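Local structure of DNA mismatch repair protein PMS1 (Saccharomyces cerevisiae, 3H4L) at residues G228-D233 against I268-F273; V287-V292 against F317-L322. The protein binds ATP and takes part in DNA mismatch repair, probably as a MutL-type subunit with a GHKL ATPase domain. All blocks are in the same frame, centred on the assembly; numbering follows the deposited sequence.

In the fold
Contacts 1 and 2 lie at opposite edges of one four-stranded mixed sheet. Contact 1 pairs the edge strand 229-237 with the end of strand 261-269. Contact 2 pairs strand 316-321 with the end of the other edge strand, 283-287, and the loop that follows it. Strands 261-269 and 316-321 are neighbours, so the sheet links the contacts directly. Their centres are 18 Å apart. Side chains also bridge them, with V232 CB 3.9 Å from L318 CD2. None of the residues lining the ANP pocket belongs to either contact. That pocket is formed by residues between E32 and T145, earlier in the chain, within the ATPase part.

Contact 1: G228-D233 against I268-F273; sequences GLEEVD and ISQNSF
Three backbone hydrogen bonds hold G228-D233 to I268-F273. E230 and I268 form a hydrogen-bonded antiparallel pair. I268 N gives its hydrogen to E230 O at 3.3 Å, in the plane of that carbonyl. The return bond, E230 N to I268 O, is 3.2 Å long, and its donor stands above the carbonyl plane. The third bond is the shortest: Q270 N reaches G228 O at 2.7 Å, almost along the C=O axis (178°). One carbonyl thus meets two successive residues where the strand gives way to loop, Q270 by the hydrogen bond and S269 CA by a CH...O contact. G228 has a positive phi, at which a CB would press on the carbonyl oxygen of the preceding residue.

Apolar contact is made on one face by V232 and I268. Their CG2 methyls meet at 3.4 Å, a tight fit, as the two side chains cross obliquely. L229 and S269 are a non-hydrogen-bonded pair whose side chains diverge. L229 CD2 still folds back to 3.8 Å from I268 C.

Polar side chains meet near the end of the pairing. Q270 CG takes the crowded position between backbone N and carbonyl carbon (chi1 45°), and the chain then extends past E230 CG. The E230 carboxylate and Q270 amide planes are 82° apart. E230 OE1 lies 3.4 Å from Q270 NE2, but the N-H is badly aimed for a hydrogen bond.

Y357 and Y358 of helix 343-362 cover this pair, their hydroxyls bonded to E231 O and S269 O. This edge-strand pair is consistent with the S5-like alpha+beta fold of the MutL family.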
loop_
_atom_site.group_PDB
_atom_site.type_symbol
_atom_site.label_atom_id
_atom_site.label_comp_id
_atom_site.label_asym_id
_atom_site.label_seq_id
_atom_site.Cartn_x
_atom_site.Cartn_y
_atom_site.Cartn_z
ATOM N N GLY B 228 3.921 15.317 19.995
ATOM C CA GLY B 228 4.949 15.068 20.994
ATOM C C GLY B 228 6.350 15.416 20.525
ATOM O O GLY B 228 7.307 15.320 21.292
ATOM N N LEU B 229 6.472 15.821 19.262
ATOM C CA LEU B 229 7.765 16.182 18.690
ATOM C C LEU B 229 8.102 17.652 18.878
ATOM O O LEU B 229 7.220 18.513 18.906
ATOM C CB LEU B 229 7.813 15.870 17.192
ATOM C CG LEU B 229 7.807 14.430 16.692
ATOM C CD1 LEU B 229 8.038 14.472 15.193
ATOM C CD2 LEU B 229 8.889 13.595 17.371
ATOM N N GLU B 230 9.398 17.919 18.994
ATOM C CA GLU B 230 9.910 19.268 19.170
ATOM C C GLU B 230 11.182 19.377 18.351
ATOM O O GLU B 230 12.012 18.472 18.375
ATOM C CB GLU B 230 10.235 19.544 20.646
ATOM C CG GLU B 230 9.017 19.643 21.556
ATOM C CD GLU B 230 8.188 20.882 21.278
ATOM O OE1 GLU B 230 7.054 20.975 21.793
ATOM O OE2 GLU B 230 8.675 21.768 20.547
ATOM N N GLU B 231 11.334 20.479 17.629
ATOM C CA GLU B 231 12.519 20.693 16.814
ATOM C C GLU B 231 13.797 20.682 17.647
ATOM O O GLU B 231 13.815 21.140 18.792
ATOM C CB GLU B 231 12.410 22.024 16.074
ATOM C CG GLU B 231 13.742 22.520 15.526
ATOM C CD GLU B 231 13.633 23.852 14.808
ATOM O OE1 GLU B 231 14.688 24.449 14.499
ATOM O OE2 GLU B 231 12.498 24.299 14.547
ATOM N N VAL B 232 14.861 20.151 17.051
ATOM C CA VAL B 232 16.164 20.082 17.689
ATOM C C VAL B 232 17.122 20.838 16.781
ATOM O O VAL B 232 17.178 20.580 15.582
ATOM C CB VAL B 232 16.634 18.610 17.848
ATOM C CG1 VAL B 232 18.073 18.550 18.358
ATOM C CG2 VAL B 232 15.720 17.888 18.813
ATOM N N ASP B 233 17.857 21.786 17.357
ATOM C CA ASP B 233 18.818 22.594 16.605
ATOM C C ASP B 233 20.055 22.771 17.489
ATOM O O ASP B 233 20.195 23.789 18.173
ATOM C CB ASP B 233 18.214 23.966 16.289
ATOM C CG ASP B 233 18.803 24.599 15.036
ATOM O OD1 ASP B 233 20.026 24.466 14.808
ATOM O OD2 ASP B 233 18.038 25.247 14.285
ATOM N N ILE B 268 12.752 15.293 18.011
ATOM C CA ILE B 268 12.794 14.224 18.996
ATOM C C ILE B 268 11.622 14.440 19.937
ATOM O O ILE B 268 11.168 15.571 20.126
ATOM C CB ILE B 268 14.124 14.231 19.788
ATOM C CG1 ILE B 268 14.222 12.967 20.639
ATOM C CG2 ILE B 268 14.200 15.458 20.683
ATOM C CD1 ILE B 268 15.598 12.711 21.227
ATOM N N SER B 269 11.115 13.357 20.507
ATOM C CA SER B 269 9.987 13.454 21.416
ATOM C C SER B 269 10.333 14.280 22.637
ATOM O O SER B 269 11.436 14.181 23.173
ATOM C CB SER B 269 9.542 12.064 21.862
ATOM O OG SER B 269 8.957 11.364 20.785
ATOM N N GLN B 270 9.387 15.104 23.066
ATOM C CA GLN B 270 9.598 15.917 24.245
ATOM C C GLN B 270 9.450 15.006 25.458
ATOM O O GLN B 270 8.661 14.060 25.436
ATOM C CB GLN B 270 8.606 17.082 24.285
ATOM C CG GLN B 270 7.174 16.755 23.970
ATOM C CD GLN B 270 6.311 18.012 23.940
ATOM O OE1 GLN B 270 6.346 18.825 24.866
ATOM N NE2 GLN B 270 5.532 18.174 22.880
ATOM N N ASN B 271 10.235 15.273 26.499
ATOM C CA ASN B 271 10.218 14.458 27.714
ATOM C C ASN B 271 8.889 14.468 28.451
ATOM O O ASN B 271 8.673 13.664 29.354
ATOM C CB ASN B 271 11.315 14.912 28.678
ATOM C CG ASN B 271 11.199 16.381 29.044
ATOM O OD1 ASN B 271 10.100 16.937 29.105
ATOM N ND2 ASN B 271 12.340 17.014 29.307
ATOM N N SER B 272 8.011 15.389 28.074
ATOM C CA SER B 272 6.702 15.495 28.699
ATOM C C SER B 272 6.107 14.090 28.852
ATOM O O SER B 272 6.128 13.289 27.910
ATOM C CB SER B 272 5.794 16.376 27.837
ATOM O OG SER B 272 4.583 16.669 28.503
ATOM N N PHE B 273 5.603 13.791 30.045
ATOM C CA PHE B 273 5.010 12.486 30.331
ATOM C C PHE B 273 4.046 12.022 29.239
ATOM O O PHE B 273 3.159 12.765 28.814
ATOM C CB PHE B 273 4.288 12.526 31.682
#

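Contact 2: V287-V292 against F317-L322; sequences VNKRPV and FLNLEL
N288, V287 and N319 carry most of this contact. V287 and L320 form a parallel bridge, their side chains on the same face of the sheet. V287 CG1, anti to the backbone N, packs 3.7 Å from L322 CD2. V287 CG2 lies beside L320 CB, and V287 CA makes a CH...O contact with L320 O.

N288 ends the pairing. Its N-H bonds to L320 O at 2.9 Å, from above the carbonyl plane. N288 and K289 both have left-handed backbone angles, so the chain turns off the strand here. The N288 side chain crosses E321 at about a right angle, with its CG 3.5 Å from L322 O.

N319 CG is anti to its backbone N (chi1 179°), which sends the amide up to the turn. N319 OD1 accepts K289 N at 3.1 Å on a lone pair. N319 ND2 donates to E321 OE1 at 3.0 Å, meeting the carboxylate from above its plane. These two bonds fix the rotation of the amide. The bent K289 chain crosses it, K289 CD lying 3.8 Å from N319 OD1. An alanine at N319 would remove both bonds and would probably loosen the turn and the E321 carboxylate.

I184 of helix 167-184 touches K289 and N319. Helix 295-306 connects strands 283-287 and 316-321 in a beta-alpha-beta crossover, and strand 261-269 flanks 316-321 across from 283-287.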
loop_
_atom_site.group_PDB
_atom_site.type_symbol
_atom_site.label_atom_id
_atom_site.label_comp_id
_atom_site.label_asym_id
_atom_site.label_seq_id
_atom_site.Cartn_x
_atom_site.Cartn_y
_atom_site.Cartn_z
ATOM N N VAL B 287 23.868 10.965 9.320
ATOM C CA VAL B 287 25.126 11.691 9.313
ATOM C C VAL B 287 25.292 12.096 7.856
ATOM O O VAL B 287 25.501 11.256 6.977
ATOM C CB VAL B 287 26.298 10.807 9.768
ATOM C CG1 VAL B 287 27.607 11.589 9.679
ATOM C CG2 VAL B 287 26.060 10.346 11.193
ATOM N N ASN B 288 25.169 13.395 7.609
ATOM C CA ASN B 288 25.255 13.936 6.259
ATOM C C ASN B 288 24.220 13.276 5.346
ATOM O O ASN B 288 24.557 12.679 4.322
ATOM C CB ASN B 288 26.667 13.770 5.679
ATOM C CG ASN B 288 27.711 14.563 6.450
ATOM O OD1 ASN B 288 27.432 15.639 6.992
ATOM N ND2 ASN B 288 28.929 14.038 6.490
ATOM N N LYS B 289 22.961 13.379 5.764
ATOM C CA LYS B 289 21.797 12.869 5.041
ATOM C C LYS B 289 21.765 11.411 4.594
ATOM O O LYS B 289 21.118 11.086 3.604
ATOM C CB LYS B 289 21.529 13.765 3.836
ATOM C CG LYS B 289 21.493 15.251 4.167
ATOM C CD LYS B 289 20.419 15.560 5.198
ATOM C CE LYS B 289 20.272 17.063 5.418
ATOM N NZ LYS B 289 19.218 17.396 6.429
ATOM N N ARG B 290 22.434 10.528 5.319
ATOM C CA ARG B 290 22.428 9.120 4.947
ATOM C C ARG B 290 22.160 8.243 6.158
ATOM O O ARG B 290 22.820 8.380 7.190
ATOM C CB ARG B 290 23.768 8.744 4.318
ATOM C CG ARG B 290 24.135 9.627 3.144
ATOM C CD ARG B 290 25.520 9.328 2.607
ATOM N NE ARG B 290 25.847 10.185 1.471
ATOM C CZ ARG B 290 27.015 10.168 0.838
ATOM N NH1 ARG B 290 27.971 9.335 1.233
ATOM N NH2 ARG B 290 27.230 10.980 -0.190
ATOM N N PRO B 291 21.173 7.334 6.056
ATOM C CA PRO B 291 20.882 6.464 7.194
ATOM C C PRO B 291 22.165 5.782 7.610
ATOM O O PRO B 291 22.872 5.231 6.772
ATOM C CB PRO B 291 19.869 5.478 6.624
ATOM C CG PRO B 291 19.106 6.317 5.688
ATOM C CD PRO B 291 20.203 7.108 4.974
ATOM N N VAL B 292 22.477 5.844 8.896
ATOM C CA VAL B 292 23.681 5.224 9.414
ATOM C C VAL B 292 23.322 4.452 10.674
ATOM O O VAL B 292 22.379 4.813 11.375
ATOM C CB VAL B 292 24.754 6.284 9.742
ATOM C CG1 VAL B 292 25.224 6.970 8.460
ATOM C CG2 VAL B 292 24.187 7.307 10.707
ATOM N N PHE B 317 14.686 11.530 15.114
ATOM C CA PHE B 317 14.886 11.974 13.739
ATOM C C PHE B 317 15.976 13.034 13.824
ATOM O O PHE B 317 15.698 14.233 13.803
ATOM C CB PHE B 317 13.615 12.605 13.162
ATOM C CG PHE B 317 12.432 11.695 13.168
ATOM C CD1 PHE B 317 11.418 11.863 14.105
ATOM C CD2 PHE B 317 12.330 10.662 12.244
ATOM C CE1 PHE B 317 10.312 11.016 14.123
ATOM C CE2 PHE B 317 11.226 9.804 12.250
ATOM C CZ PHE B 317 10.218 9.982 13.191
ATOM N N LEU B 318 17.221 12.591 13.935
ATOM C CA LEU B 318 18.314 13.537 14.050
ATOM C C LEU B 318 19.368 13.407 12.981
ATOM O O LEU B 318 19.838 12.312 12.679
ATOM C CB LEU B 318 18.970 13.403 15.418
ATOM C CG LEU B 318 18.020 13.637 16.585
ATOM C CD1 LEU B 318 18.806 13.558 17.871
ATOM C CD2 LEU B 318 17.352 14.995 16.451
ATOM N N ASN B 319 19.741 14.542 12.409
ATOM C CA ASN B 319 20.773 14.554 11.391
ATOM C C ASN B 319 22.013 15.222 11.949
ATOM O O ASN B 319 21.943 16.346 12.448
ATOM C CB ASN B 319 20.319 15.316 10.145
ATOM C CG ASN B 319 21.401 15.370 9.070
ATOM O OD1 ASN B 319 21.769 14.345 8.482
ATOM N ND2 ASN B 319 21.926 16.567 8.823
ATOM N N LEU B 320 23.137 14.507 11.882
ATOM C CA LEU B 320 24.421 15.026 12.334
ATOM C C LEU B 320 25.131 15.494 11.076
ATOM O O LEU B 320 25.477 14.688 10.205
ATOM C CB LEU B 320 25.265 13.946 13.023
ATOM C CG LEU B 320 24.693 13.216 14.238
ATOM C CD1 LEU B 320 25.834 12.578 15.022
ATOM C CD2 LEU B 320 23.929 14.191 15.126
ATOM N N GLU B 321 25.321 16.805 10.985
ATOM C CA GLU B 321 25.972 17.420 9.844
ATOM C C GLU B 321 27.374 17.843 10.270
ATOM O O GLU B 321 27.545 18.548 11.263
ATOM C CB GLU B 321 25.162 18.639 9.394
ATOM C CG GLU B 321 25.476 19.156 7.997
ATOM C CD GLU B 321 25.058 18.181 6.917
ATOM O OE1 GLU B 321 23.865 17.806 6.881
ATOM O OE2 GLU B 321 25.924 17.789 6.103
ATOM N N LEU B 322 28.377 17.395 9.524
ATOM C CA LEU B 322 29.763 17.743 9.819
ATOM C C LEU B 322 30.644 17.361 8.632
ATOM O O LEU B 322 30.199 16.671 7.711
ATOM C CB LEU B 322 30.249 17.019 11.082
ATOM C CG LEU B 322 30.596 15.531 10.978
ATOM C CD1 LEU B 322 31.297 15.087 12.247
ATOM C CD2 LEU B 322 29.340 14.717 10.735
#